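Local coordinates for signal recognition particle receptor FtsY (Sulfolobus acidocaldarius, PDB 5L3W), which serves as the receptor of the signal recognition particle, an SRP54-type protein whose helical bundle and P-loop GTPase domains form the NG unit, here with GDP bound, at residues D46-Y51 with G266-S271; V113-G118 with D225-I230; A176-V181 with K216-I221; V250-V255 with L276-V281. All coordinates share one frame; numbering follows the deposited sequence.

Contact 1 (D46-Y51 with G266-S271); sequences DSDVSY and GGIALS
S47, just past the last turn of helix 34-46, meets the second segment through its backbone: G267 N reaches S47 O at 3.1 Å, a weak bond bent to 122° at the hydrogen. The S47 hydroxyl serves other partners, with OG bonded to the carbonyls of I304 and Q43. D48 has positive phi and is the C-prime residue of a Schellman motif, in which V49 N bonds to L44 O and D48 N to L45 O. Its side chain lies alongside that of I268, both pointing the same way, with OD2 3.7 Å from CG1 of I268, a plain van der Waals contact between carboxylate oxygen and aliphatic carbon. V49 follows, its CA 4.0 Å from that of G267, an approach made possible because G267 carries no side chain; V49 CG2 rests on G267 CA. At S50 the polar link is firmer. S50 N donates to S271 OG at 2.8 Å (152° at the hydrogen), and S271 OG in turn donates to G267 O at 2.7 Å. With chi1 at -62°, OG lies beside its own backbone N, close to the carbonyl of G267 one turn back. G267 O also accepts from S271 N, the two donors coming from opposite faces of its plane. A water bonded to S50 OG donates to S271 O; S50 OG also weakly caps V53 N at the start of helix 51-66. The loop joining helices 34-46 and 51-66 of the helical bundle sits on the first turn of helix 267-275 of the GTPase domain, with I304 of helix 297-304 packing against V49 and L270.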
loop_
_atom_site.group_PDB
_atom_site.type_symbol
_atom_site.label_atom_id
_atom_site.label_comp_id
_atom_site.label_asym_id
_atom_site.label_seq_id
_atom_site.Cartn_x
_atom_site.Cartn_y
_atom_site.Cartn_z
ATOM N N ASP A 46 6.325 -22.057 5.135
ATOM C CA ASP A 46 5.926 -22.007 6.542
ATOM C C ASP A 46 5.299 -20.657 6.879
ATOM O O ASP A 46 4.272 -20.597 7.566
ATOM C CB ASP A 46 7.148 -22.268 7.433
ATOM C CG ASP A 46 6.790 -22.862 8.793
ATOM O OD1 ASP A 46 5.586 -22.962 9.150
ATOM O OD2 ASP A 46 7.728 -23.250 9.525
ATOM N N SER A 47 5.897 -19.563 6.386
ATOM C CA SER A 47 5.464 -18.194 6.677
ATOM C C SER A 47 4.321 -17.729 5.786
ATOM O O SER A 47 4.181 -16.531 5.538
ATOM C CB SER A 47 6.638 -17.216 6.522
ATOM O OG SER A 47 7.606 -17.454 7.527
ATOM N N ASP A 48 3.500 -18.656 5.308
ATOM C CA ASP A 48 2.290 -18.362 4.535
ATOM C C ASP A 48 2.581 -17.705 3.200
ATOM O O ASP A 48 1.677 -17.127 2.613
ATOM C CB ASP A 48 1.300 -17.461 5.297
ATOM C CG ASP A 48 0.664 -18.154 6.488
ATOM O OD1 ASP A 48 0.480 -19.393 6.456
ATOM O OD2 ASP A 48 0.334 -17.439 7.456
ATOM N N VAL A 49 3.821 -17.738 2.716
ATOM C CA VAL A 49 4.076 -17.260 1.364
ATOM C C VAL A 49 3.518 -18.278 0.379
ATOM O O VAL A 49 3.770 -19.484 0.509
ATOM C CB VAL A 49 5.576 -17.020 1.152
ATOM C CG1 VAL A 49 5.827 -16.462 -0.232
ATOM C CG2 VAL A 49 6.132 -16.072 2.232
ATOM N N SER A 50 2.719 -17.805 -0.582
ATOM C CA SER A 50 2.144 -18.693 -1.584
ATOM C C SER A 50 3.227 -19.307 -2.476
ATOM O O SER A 50 4.382 -18.861 -2.520
ATOM C CB SER A 50 1.147 -17.945 -2.480
ATOM O OG SER A 50 1.831 -17.100 -3.396
ATOM N N TYR A 51 2.810 -20.312 -3.247
ATOM C CA TYR A 51 3.735 -21.061 -4.093
ATOM C C TYR A 51 4.311 -20.199 -5.209
ATOM O O TYR A 51 5.522 -20.238 -5.468
ATOM C CB TYR A 51 3.027 -22.285 -4.665
ATOM C CG TYR A 51 2.427 -23.140 -3.575
ATOM C CD1 TYR A 51 3.243 -23.787 -2.648
ATOM C CD2 TYR A 51 1.046 -23.295 -3.460
ATOM C CE1 TYR A 51 2.703 -24.570 -1.638
ATOM C CE2 TYR A 51 0.497 -24.079 -2.456
ATOM C CZ TYR A 51 1.333 -24.712 -1.548
ATOM O OH TYR A 51 0.795 -25.488 -0.552
ATOM N N GLY A 266 3.621 -12.678 7.664
ATOM C CA GLY A 266 4.018 -11.810 6.595
ATOM C C GLY A 266 3.573 -12.245 5.218
ATOM O O GLY A 266 3.379 -11.392 4.354
ATOM N N GLY A 267 3.386 -13.553 4.994
ATOM C CA GLY A 267 3.188 -14.035 3.631
ATOM C C GLY A 267 1.787 -13.866 3.070
ATOM O O GLY A 267 1.622 -13.895 1.845
ATOM N N ILE A 268 0.773 -13.699 3.929
ATOM C CA ILE A 268 -0.596 -13.544 3.442
ATOM C C ILE A 268 -0.739 -12.245 2.658
ATOM O O ILE A 268 -1.179 -12.251 1.498
ATOM C CB ILE A 268 -1.611 -13.609 4.603
ATOM C CG1 ILE A 268 -1.494 -14.924 5.397
ATOM C CG2 ILE A 268 -3.043 -13.413 4.066
ATOM C CD1 ILE A 268 -2.342 -14.931 6.715
ATOM N N ALA A 269 -0.345 -11.114 3.255
ATOM C CA ALA A 269 -0.450 -9.849 2.519
ATOM C C ALA A 269 0.480 -9.813 1.318
ATOM O O ALA A 269 0.122 -9.240 0.282
ATOM C CB ALA A 269 -0.173 -8.657 3.435
ATOM N N LEU A 270 1.660 -10.443 1.420
ATOM C CA LEU A 270 2.575 -10.507 0.282
ATOM C C LEU A 270 1.995 -11.367 -0.836
ATOM O O LEU A 270 2.149 -11.038 -2.020
ATOM C CB LEU A 270 3.938 -11.039 0.737
ATOM C CG LEU A 270 5.086 -11.108 -0.260
ATOM C CD1 LEU A 270 5.473 -9.712 -0.730
ATOM C CD2 LEU A 270 6.323 -11.836 0.330
ATOM N N SER A 271 1.310 -12.464 -0.484
ATOM C CA SER A 271 0.728 -13.329 -1.516
ATOM C C SER A 271 -0.462 -12.657 -2.193
ATOM O O SER A 271 -0.668 -12.819 -3.394
ATOM C CB SER A 271 0.287 -14.658 -0.913
ATOM O OG SER A 271 1.373 -15.371 -0.380
HETATM O O HOH W 1 0.351 -15.446 -4.619
#

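Contact 2 (V113-G118 with D225-I230); sequences VIIFFG and DFRILI
F116, I228 and I230 interlock on one face of a pair of parallel strands, 113-117 and 226-230, whose short axes run 4.7 Å apart. I228 CD1 is the bump: with CG1 anti to the carbonyl carbon (chi1 -64°), it reaches into the hollow between I114 CG2 (3.9 Å) and F116 CE2 (4.1 Å). I230 CD1 meets the same ring at its edge, near CD2, while F226 beside I114 extends the row. The other face alternates in the same way. I115 CG2 lies against R227 CG at 3.7 Å, the two side chains side by side, and the guanidinium runs on to G251 O. F117 CE2 touches R227 CB, the ring meeting it obliquely, and L229 CD1 packs against F117 CB (3.8 Å). Backbone bonds alternating between the strands hold these rows in register, from D225 N to V113 O through to I230 N to F117 O. At the N-terminal end of the pair, D225 OD2 uses its anti lone pair to take V113 N at 2.8 Å, almost straight at 172°. These are central strands of the mostly parallel sheet of a P-loop NTPase domain, and strand 112-117 leads through G118 into what is consistent with the Walker A loop.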
loop_
_atom_site.group_PDB
_atom_site.type_symbol
_atom_site.label_atom_id
_atom_site.label_comp_id
_atom_site.label_asym_id
_atom_site.label_seq_id
_atom_site.Cartn_x
_atom_site.Cartn_y
_atom_site.Cartn_z
ATOM N N VAL A 113 -7.256 16.276 -5.088
ATOM C CA VAL A 113 -8.466 15.526 -4.776
ATOM C C VAL A 113 -8.148 14.026 -4.827
ATOM O O VAL A 113 -7.710 13.499 -5.863
ATOM C CB VAL A 113 -9.615 15.892 -5.735
ATOM C CG1 VAL A 113 -10.897 15.141 -5.376
ATOM C CG2 VAL A 113 -9.865 17.406 -5.745
ATOM N N ILE A 114 -8.379 13.346 -3.702
ATOM C CA ILE A 114 -8.223 11.904 -3.568
ATOM C C ILE A 114 -9.594 11.289 -3.313
ATOM O O ILE A 114 -10.364 11.785 -2.481
ATOM C CB ILE A 114 -7.244 11.567 -2.423
ATOM C CG1 ILE A 114 -5.902 12.250 -2.660
ATOM C CG2 ILE A 114 -7.057 10.045 -2.273
ATOM C CD1 ILE A 114 -4.865 11.968 -1.598
ATOM N N ILE A 115 -9.893 10.200 -4.009
ATOM C CA ILE A 115 -11.132 9.467 -3.802
ATOM C C ILE A 115 -10.797 8.047 -3.353
ATOM O O ILE A 115 -9.800 7.462 -3.790
ATOM C CB ILE A 115 -12.012 9.482 -5.071
ATOM C CG1 ILE A 115 -13.436 9.061 -4.745
ATOM C CG2 ILE A 115 -11.454 8.606 -6.183
ATOM C CD1 ILE A 115 -14.402 9.349 -5.888
ATOM N N PHE A 116 -11.629 7.497 -2.468
ATOM C CA PHE A 116 -11.373 6.210 -1.837
ATOM C C PHE A 116 -12.497 5.243 -2.160
ATOM O O PHE A 116 -13.669 5.565 -1.951
ATOM C CB PHE A 116 -11.242 6.359 -0.316
ATOM C CG PHE A 116 -10.069 7.196 0.121
ATOM C CD1 PHE A 116 -10.161 8.583 0.165
ATOM C CD2 PHE A 116 -8.880 6.596 0.519
ATOM C CE1 PHE A 116 -9.076 9.366 0.576
ATOM C CE2 PHE A 116 -7.794 7.371 0.940
ATOM C CZ PHE A 116 -7.898 8.761 0.958
ATOM N N PHE A 117 -12.136 4.047 -2.624
ATOM C CA PHE A 117 -13.079 2.974 -2.908
ATOM C C PHE A 117 -12.949 1.857 -1.883
ATOM O O PHE A 117 -11.934 1.720 -1.202
ATOM C CB PHE A 117 -12.843 2.392 -4.309
ATOM C CG PHE A 117 -12.928 3.404 -5.413
ATOM C CD1 PHE A 117 -13.905 4.393 -5.396
ATOM C CD2 PHE A 117 -12.036 3.368 -6.466
ATOM C CE1 PHE A 117 -13.972 5.341 -6.407
ATOM C CE2 PHE A 117 -12.107 4.303 -7.493
ATOM C CZ PHE A 117 -13.070 5.293 -7.461
ATOM N N GLY A 118 -13.972 1.037 -1.806
ATOM C CA GLY A 118 -13.895 -0.181 -1.029
ATOM C C GLY A 118 -15.245 -0.530 -0.445
ATOM O O GLY A 118 -16.141 0.303 -0.326
ATOM N N ASP A 225 -7.741 13.485 -8.549
ATOM C CA ASP A 225 -6.389 13.347 -9.062
ATOM C C ASP A 225 -5.762 11.996 -8.751
ATOM O O ASP A 225 -4.743 11.651 -9.350
ATOM C CB ASP A 225 -5.516 14.467 -8.496
ATOM C CG ASP A 225 -6.092 15.828 -8.774
ATOM O OD1 ASP A 225 -5.959 16.293 -9.923
ATOM O OD2 ASP A 225 -6.689 16.429 -7.856
ATOM N N PHE A 226 -6.339 11.224 -7.838
ATOM C CA PHE A 226 -5.741 9.963 -7.415
ATOM C C PHE A 226 -6.850 9.108 -6.843
ATOM O O PHE A 226 -7.644 9.597 -6.032
ATOM C CB PHE A 226 -4.648 10.200 -6.375
ATOM C CG PHE A 226 -3.709 9.053 -6.204
ATOM C CD1 PHE A 226 -3.133 8.444 -7.304
ATOM C CD2 PHE A 226 -3.359 8.616 -4.934
ATOM C CE1 PHE A 226 -2.246 7.396 -7.146
ATOM C CE2 PHE A 226 -2.459 7.563 -4.763
ATOM C CZ PHE A 226 -1.907 6.957 -5.870
ATOM N N ARG A 227 -6.932 7.856 -7.287
ATOM C CA ARG A 227 -7.978 6.942 -6.847
ATOM C C ARG A 227 -7.348 5.773 -6.096
ATOM O O ARG A 227 -6.496 5.064 -6.643
ATOM C CB ARG A 227 -8.785 6.432 -8.034
ATOM C CG ARG A 227 -9.265 7.488 -9.002
ATOM C CD ARG A 227 -9.649 6.796 -10.304
ATOM N NE ARG A 227 -10.198 7.695 -11.300
ATOM C CZ ARG A 227 -10.875 7.286 -12.371
ATOM N NH1 ARG A 227 -11.100 5.991 -12.565
ATOM N NH2 ARG A 227 -11.330 8.171 -13.243
ATOM N N ILE A 228 -7.801 5.544 -4.869
ATOM C CA ILE A 228 -7.238 4.524 -3.997
ATOM C C ILE A 228 -8.318 3.513 -3.636
ATOM O O ILE A 228 -9.385 3.883 -3.137
ATOM C CB ILE A 228 -6.638 5.141 -2.721
ATOM C CG1 ILE A 228 -5.464 6.051 -3.085
ATOM C CG2 ILE A 228 -6.199 4.035 -1.781
ATOM C CD1 ILE A 228 -4.924 6.836 -1.925
ATOM N N LEU A 229 -8.025 2.237 -3.869
ATOM C CA LEU A 229 -8.860 1.148 -3.392
ATOM C C LEU A 229 -8.349 0.657 -2.044
ATOM O O LEU A 229 -7.140 0.508 -1.842
ATOM C CB LEU A 229 -8.857 0.009 -4.409
ATOM C CG LEU A 229 -9.639 -1.249 -4.062
ATOM C CD1 LEU A 229 -11.142 -0.939 -3.840
ATOM C CD2 LEU A 229 -9.441 -2.275 -5.164
ATOM N N ILE A 230 -9.274 0.422 -1.122
ATOM C CA ILE A 230 -8.962 -0.090 0.204
ATOM C C ILE A 230 -9.333 -1.563 0.232
ATOM O O ILE A 230 -10.468 -1.926 -0.102
ATOM C CB ILE A 230 -9.735 0.672 1.296
ATOM C CG1 ILE A 230 -9.593 2.187 1.128
ATOM C CG2 ILE A 230 -9.255 0.246 2.677
ATOM C CD1 ILE A 230 -8.219 2.680 1.463
#

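Contact 3 (A176-V181 with K216-I221); sequences ADPASV and KRVLRI
R217 grips D177 end-on, NH1 to OD2 and NH2 to OD1, in a two-pronged salt bridge with both bonds at 2.7 Å. Each oxygen is met on its syn side. The NH2 bond is almost straight, at 177°, and its acceptor lies in the guanidinium plane, yet the carboxylate is turned so that the two flat groups stand 35° apart. The arginine gets there by stretching: with CG anti to the backbone N (chi1 178°) and the chain extended to NE, it reaches from helix 209-222 to the start of helix 178-191. D177 is the N-cap of that second helix. Its OD1 also accepts A179 N at 2.8 Å, on the anti side and from the face opposite R217 NH2, with a weak, longer bond from S180 N. Two good donors therefore hold OD1, which fixes the rotation of the carboxylate, and the arginine and the helix N-terminus would both tend to stabilise its negative charge. Next to the salt bridge the packing becomes apolar. A179 CB is the central apolar contact: it lies 3.4 Å from R217 NH2 and 3.8 Å from I221 CD1, and I221 CD1 in turn sits over one face of the guanidinium, toward its rim. V218 CG2 touches P178 CB at 4.1 Å. The other branch of V218, CG1, packs on I115 of strand 112-117. The arrangement is an Asp N-cap that doubles as a salt-bridge partner, joining two successive crossover helices of the alpha/beta GTPase domain.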
loop_
_atom_site.group_PDB
_atom_site.type_symbol
_atom_site.label_atom_id
_atom_site.label_comp_id
_atom_site.label_asym_id
_atom_site.label_seq_id
_atom_site.Cartn_x
_atom_site.Cartn_y
_atom_site.Cartn_z
ATOM N N ALA A 176 -28.298 12.347 0.378
ATOM C CA ALA A 176 -28.049 13.439 -0.546
ATOM C C ALA A 176 -27.237 12.952 -1.741
ATOM O O ALA A 176 -26.601 11.900 -1.710
ATOM C CB ALA A 176 -27.326 14.591 0.150
ATOM N N ASP A 177 -27.299 13.723 -2.812
ATOM C CA ASP A 177 -26.531 13.472 -4.023
ATOM C C ASP A 177 -25.064 13.396 -3.636
ATOM O O ASP A 177 -24.488 14.406 -3.214
ATOM C CB ASP A 177 -26.794 14.589 -5.043
ATOM C CG ASP A 177 -26.027 14.406 -6.343
ATOM O OD1 ASP A 177 -25.041 13.639 -6.384
ATOM O OD2 ASP A 177 -26.403 15.054 -7.336
ATOM N N PRO A 178 -24.431 12.225 -3.751
ATOM C CA PRO A 178 -23.010 12.112 -3.370
ATOM C C PRO A 178 -22.077 12.930 -4.232
ATOM O O PRO A 178 -20.953 13.218 -3.802
ATOM C CB PRO A 178 -22.720 10.610 -3.530
ATOM C CG PRO A 178 -23.726 10.148 -4.547
ATOM C CD PRO A 178 -24.977 10.941 -4.228
ATOM N N ALA A 179 -22.471 13.264 -5.458
ATOM C CA ALA A 179 -21.605 14.095 -6.284
ATOM C C ALA A 179 -21.644 15.545 -5.825
ATOM O O ALA A 179 -20.674 16.286 -6.033
ATOM C CB ALA A 179 -22.013 13.977 -7.761
ATOM N N SER A 180 -22.762 15.962 -5.221
ATOM C CA SER A 180 -22.888 17.308 -4.667
ATOM C C SER A 180 -21.990 17.487 -3.457
ATOM O O SER A 180 -21.327 18.522 -3.309
ATOM C CB SER A 180 -24.336 17.584 -4.259
ATOM O OG SER A 180 -25.173 17.660 -5.384
ATOM N N VAL A 181 -22.005 16.509 -2.550
ATOM C CA VAL A 181 -21.137 16.581 -1.384
ATOM C C VAL A 181 -19.691 16.747 -1.829
ATOM O O VAL A 181 -18.988 17.650 -1.373
ATOM C CB VAL A 181 -21.325 15.339 -0.492
ATOM C CG1 VAL A 181 -20.519 15.487 0.790
ATOM C CG2 VAL A 181 -22.782 15.129 -0.159
ATOM N N LYS A 216 -18.971 6.321 -10.940
ATOM C CA LYS A 216 -18.588 6.985 -12.185
ATOM C C LYS A 216 -19.174 8.385 -12.272
ATOM O O LYS A 216 -18.609 9.254 -12.947
ATOM C CB LYS A 216 -19.041 6.174 -13.405
ATOM C CG LYS A 216 -18.330 4.839 -13.584
ATOM C CD LYS A 216 -19.000 4.033 -14.688
ATOM C CE LYS A 216 -17.979 3.343 -15.564
ATOM N NZ LYS A 216 -18.592 2.257 -16.392
ATOM N N ARG A 217 -20.306 8.619 -11.617
ATOM C CA ARG A 217 -20.883 9.955 -11.637
ATOM C C ARG A 217 -20.095 10.878 -10.716
ATOM O O ARG A 217 -19.760 12.009 -11.094
ATOM C CB ARG A 217 -22.368 9.885 -11.263
ATOM C CG ARG A 217 -23.044 11.227 -11.214
ATOM C CD ARG A 217 -24.568 11.149 -11.284
ATOM N NE ARG A 217 -25.130 12.478 -11.092
ATOM C CZ ARG A 217 -25.255 13.063 -9.901
ATOM N NH1 ARG A 217 -25.756 14.282 -9.800
ATOM N NH2 ARG A 217 -24.864 12.428 -8.803
ATOM N N VAL A 218 -19.750 10.395 -9.522
ATOM C CA VAL A 218 -18.853 11.146 -8.650
ATOM C C VAL A 218 -17.550 11.455 -9.379
ATOM O O VAL A 218 -17.086 12.602 -9.395
ATOM C CB VAL A 218 -18.609 10.374 -7.338
ATOM C CG1 VAL A 218 -17.577 11.088 -6.477
ATOM C CG2 VAL A 218 -19.921 10.214 -6.568
ATOM N N LEU A 219 -16.970 10.442 -10.035
ATOM C CA LEU A 219 -15.679 10.594 -10.711
ATOM C C LEU A 219 -15.726 11.673 -11.779
ATOM O O LEU A 219 -14.832 12.519 -11.860
ATOM C CB LEU A 219 -15.259 9.271 -11.343
ATOM C CG LEU A 219 -14.696 8.227 -10.389
ATOM C CD1 LEU A 219 -14.379 6.972 -11.166
ATOM C CD2 LEU A 219 -13.447 8.793 -9.730
ATOM N N ARG A 220 -16.761 11.652 -12.620
ATOM C CA ARG A 220 -16.808 12.613 -13.708
ATOM C C ARG A 220 -17.152 14.009 -13.211
ATOM O O ARG A 220 -16.796 14.989 -13.862
ATOM C CB ARG A 220 -17.764 12.104 -14.800
ATOM C CG ARG A 220 -19.008 12.845 -15.045
ATOM C CD ARG A 220 -19.863 12.134 -16.106
ATOM N NE ARG A 220 -21.302 12.291 -15.849
ATOM C CZ ARG A 220 -22.061 11.382 -15.230
ATOM N NH1 ARG A 220 -21.536 10.220 -14.829
ATOM N NH2 ARG A 220 -23.362 11.620 -15.031
ATOM N N ILE A 221 -17.769 14.135 -12.046
ATOM C CA ILE A 221 -18.114 15.454 -11.541
ATOM C C ILE A 221 -17.039 15.983 -10.593
ATOM O O ILE A 221 -16.748 17.184 -10.591
ATOM C CB ILE A 221 -19.511 15.401 -10.876
ATOM C CG1 ILE A 221 -20.593 15.211 -11.950
ATOM C CG2 ILE A 221 -19.763 16.649 -9.965
ATOM C CD1 ILE A 221 -22.002 14.937 -11.398
#

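Contact 4 (V250-V255 with L276-V281); sequences VGYDAV and LKKPVV
The torsions of Y252 and K278 bring the two side chains together. The tyrosine ring stands between its backbone N and carbonyl carbon (chi1 57°), and the lysine chain is bent at chi2 (63°) and again at chi4 (52°), so it curls across the ring and back onto the tyrosine's own backbone. K278 CG lies 3.4 Å from Y252 CE2, CE passes over one ring face, and NZ ends 3.0 Å from Y252 O, nearly in line with the C=O bond. Any cation-pi attraction is weak at most, NZ being 5.6 Å from the centroid of the Y252 ring. The Y252 hydroxyl makes weak bonds to A243 O and E247 of helix 236-249. Farther along, the strands begin to pair: V255 N donates to P279 O at 2.8 Å, and V281 N to V255 O at 3.0 Å, bracketing V280 opposite V255 in parallel register. V255 uses both branches: CG1 against V280 CG2 (4.1 Å) and L276 CD1, CG2 against K278 CB. On the other face A254 CB meets V281 CG1 at 3.8 Å. This is the entrance to the parallel pair 254-258 and 280-284 of a beta-alpha-beta unit whose crossover is helix 267-275; strand 226-232 flanks the first strand, and L276 packs on helix 236-249.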
loop_
_atom_site.group_PDB
_atom_site.type_symbol
_atom_site.label_atom_id
_atom_site.label_comp_id
_atom_site.label_asym_id
_atom_site.label_seq_id
_atom_site.Cartn_x
_atom_site.Cartn_y
_atom_site.Cartn_z
ATOM N N VAL A 250 -14.574 0.783 -12.872
ATOM C CA VAL A 250 -14.348 2.132 -12.362
ATOM C C VAL A 250 -12.922 2.581 -12.670
ATOM O O VAL A 250 -12.696 3.709 -13.121
ATOM C CB VAL A 250 -14.615 2.210 -10.849
ATOM C CG1 VAL A 250 -14.453 3.619 -10.366
ATOM C CG2 VAL A 250 -16.007 1.709 -10.512
ATOM N N GLY A 251 -11.949 1.709 -12.421
ATOM C CA GLY A 251 -10.565 2.114 -12.514
ATOM C C GLY A 251 -10.109 2.834 -11.260
ATOM O O GLY A 251 -10.849 3.633 -10.680
ATOM N N TYR A 252 -8.903 2.515 -10.811
ATOM C CA TYR A 252 -8.247 3.178 -9.695
ATOM C C TYR A 252 -6.745 3.054 -9.910
ATOM O O TYR A 252 -6.279 2.271 -10.745
ATOM C CB TYR A 252 -8.647 2.569 -8.351
ATOM C CG TYR A 252 -8.363 1.094 -8.271
ATOM C CD1 TYR A 252 -9.312 0.174 -8.688
ATOM C CD2 TYR A 252 -7.140 0.616 -7.804
ATOM C CE1 TYR A 252 -9.059 -1.184 -8.638
ATOM C CE2 TYR A 252 -6.879 -0.748 -7.739
ATOM C CZ TYR A 252 -7.846 -1.638 -8.165
ATOM O OH TYR A 252 -7.622 -2.988 -8.117
ATOM N N ASP A 253 -5.986 3.811 -9.123
ATOM C CA ASP A 253 -4.551 3.940 -9.334
ATOM C C ASP A 253 -3.698 3.144 -8.352
ATOM O O ASP A 253 -2.576 2.772 -8.697
ATOM C CB ASP A 253 -4.144 5.414 -9.245
ATOM C CG ASP A 253 -5.045 6.322 -10.073
ATOM O OD1 ASP A 253 -5.175 6.091 -11.301
ATOM O OD2 ASP A 253 -5.638 7.261 -9.492
ATOM N N ALA A 254 -4.167 2.911 -7.129
ATOM C CA ALA A 254 -3.310 2.346 -6.099
ATOM C C ALA A 254 -4.178 1.708 -5.033
ATOM O O ALA A 254 -5.386 1.949 -4.962
ATOM C CB ALA A 254 -2.390 3.405 -5.484
ATOM N N VAL A 255 -3.541 0.889 -4.199
ATOM C CA VAL A 255 -4.206 0.110 -3.164
ATOM C C VAL A 255 -3.612 0.486 -1.814
ATOM O O VAL A 255 -2.413 0.747 -1.715
ATOM C CB VAL A 255 -4.036 -1.398 -3.449
ATOM C CG1 VAL A 255 -4.406 -2.276 -2.239
ATOM C CG2 VAL A 255 -4.835 -1.794 -4.703
ATOM N N LEU A 276 -2.490 -8.696 -7.157
ATOM C CA LEU A 276 -2.942 -7.350 -7.481
ATOM C C LEU A 276 -2.165 -6.804 -8.673
ATOM O O LEU A 276 -0.989 -7.115 -8.877
ATOM C CB LEU A 276 -2.789 -6.415 -6.271
ATOM C CG LEU A 276 -3.645 -6.879 -5.088
ATOM C CD1 LEU A 276 -3.439 -6.045 -3.811
ATOM C CD2 LEU A 276 -5.121 -6.890 -5.502
ATOM N N LYS A 277 -2.846 -5.991 -9.472
ATOM C CA LYS A 277 -2.244 -5.352 -10.621
ATOM C C LYS A 277 -1.781 -3.925 -10.345
ATOM O O LYS A 277 -0.865 -3.450 -11.024
ATOM C CB LYS A 277 -3.240 -5.381 -11.788
ATOM C CG LYS A 277 -3.436 -6.806 -12.318
ATOM C CD LYS A 277 -4.762 -6.996 -13.045
ATOM C CE LYS A 277 -4.705 -6.411 -14.440
ATOM N NZ LYS A 277 -5.947 -6.691 -15.209
ATOM N N LYS A 278 -2.356 -3.249 -9.355
ATOM C CA LYS A 278 -2.056 -1.892 -8.928
ATOM C C LYS A 278 -1.083 -1.884 -7.752
ATOM O O LYS A 278 -1.088 -2.801 -6.923
ATOM C CB LYS A 278 -3.346 -1.167 -8.519
ATOM C CG LYS A 278 -4.052 -0.445 -9.669
ATOM C CD LYS A 278 -4.542 -1.375 -10.761
ATOM C CE LYS A 278 -5.262 -0.595 -11.872
ATOM N NZ LYS A 278 -4.444 0.546 -12.405
ATOM N N PRO A 279 -0.264 -0.840 -7.638
ATOM C CA PRO A 279 0.688 -0.767 -6.520
ATOM C C PRO A 279 0.007 -0.638 -5.168
ATOM O O PRO A 279 -1.031 0.006 -5.029
ATOM C CB PRO A 279 1.524 0.489 -6.833
ATOM C CG PRO A 279 0.682 1.309 -7.832
ATOM C CD PRO A 279 -0.093 0.259 -8.615
ATOM N N VAL A 280 0.624 -1.253 -4.156
ATOM C CA VAL A 280 0.262 -1.022 -2.761
ATOM C C VAL A 280 1.135 0.102 -2.218
ATOM O O VAL A 280 2.355 -0.043 -2.135
ATOM C CB VAL A 280 0.431 -2.293 -1.923
ATOM C CG1 VAL A 280 0.115 -2.000 -0.462
ATOM C CG2 VAL A 280 -0.461 -3.388 -2.458
ATOM N N VAL A 281 0.516 1.216 -1.824
ATOM C CA VAL A 281 1.283 2.417 -1.498
ATOM C C VAL A 281 1.384 2.625 0.014
ATOM O O VAL A 281 2.417 3.081 0.513
ATOM C CB VAL A 281 0.696 3.654 -2.214
ATOM C CG1 VAL A 281 0.928 3.538 -3.718
ATOM C CG2 VAL A 281 -0.797 3.787 -1.962
#

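In the fold
Contacts 2 and 4 belong to one sheet, where strands 112-117, 226-232, 254-258 and 280-284 run side by side; their centres are about 9 Å apart, and R227 N to D253 OD2 and L229 N to A254 O join them. Contact 3 lies about 14 Å from contact 2, between centres, and its helix 209-222 packs on the sheet through V218 and L219 against I115; L219 also reaches V250 of contact 4. Contact 1 is the outlier, about 38 Å from contact 3 between centres. Along the chain its two segments enclose contacts 2 and 3 and alternate with those of contact 4. Helix 267-275 links the strands of contact 4 and touches the helical bundle, probably tying the domains together.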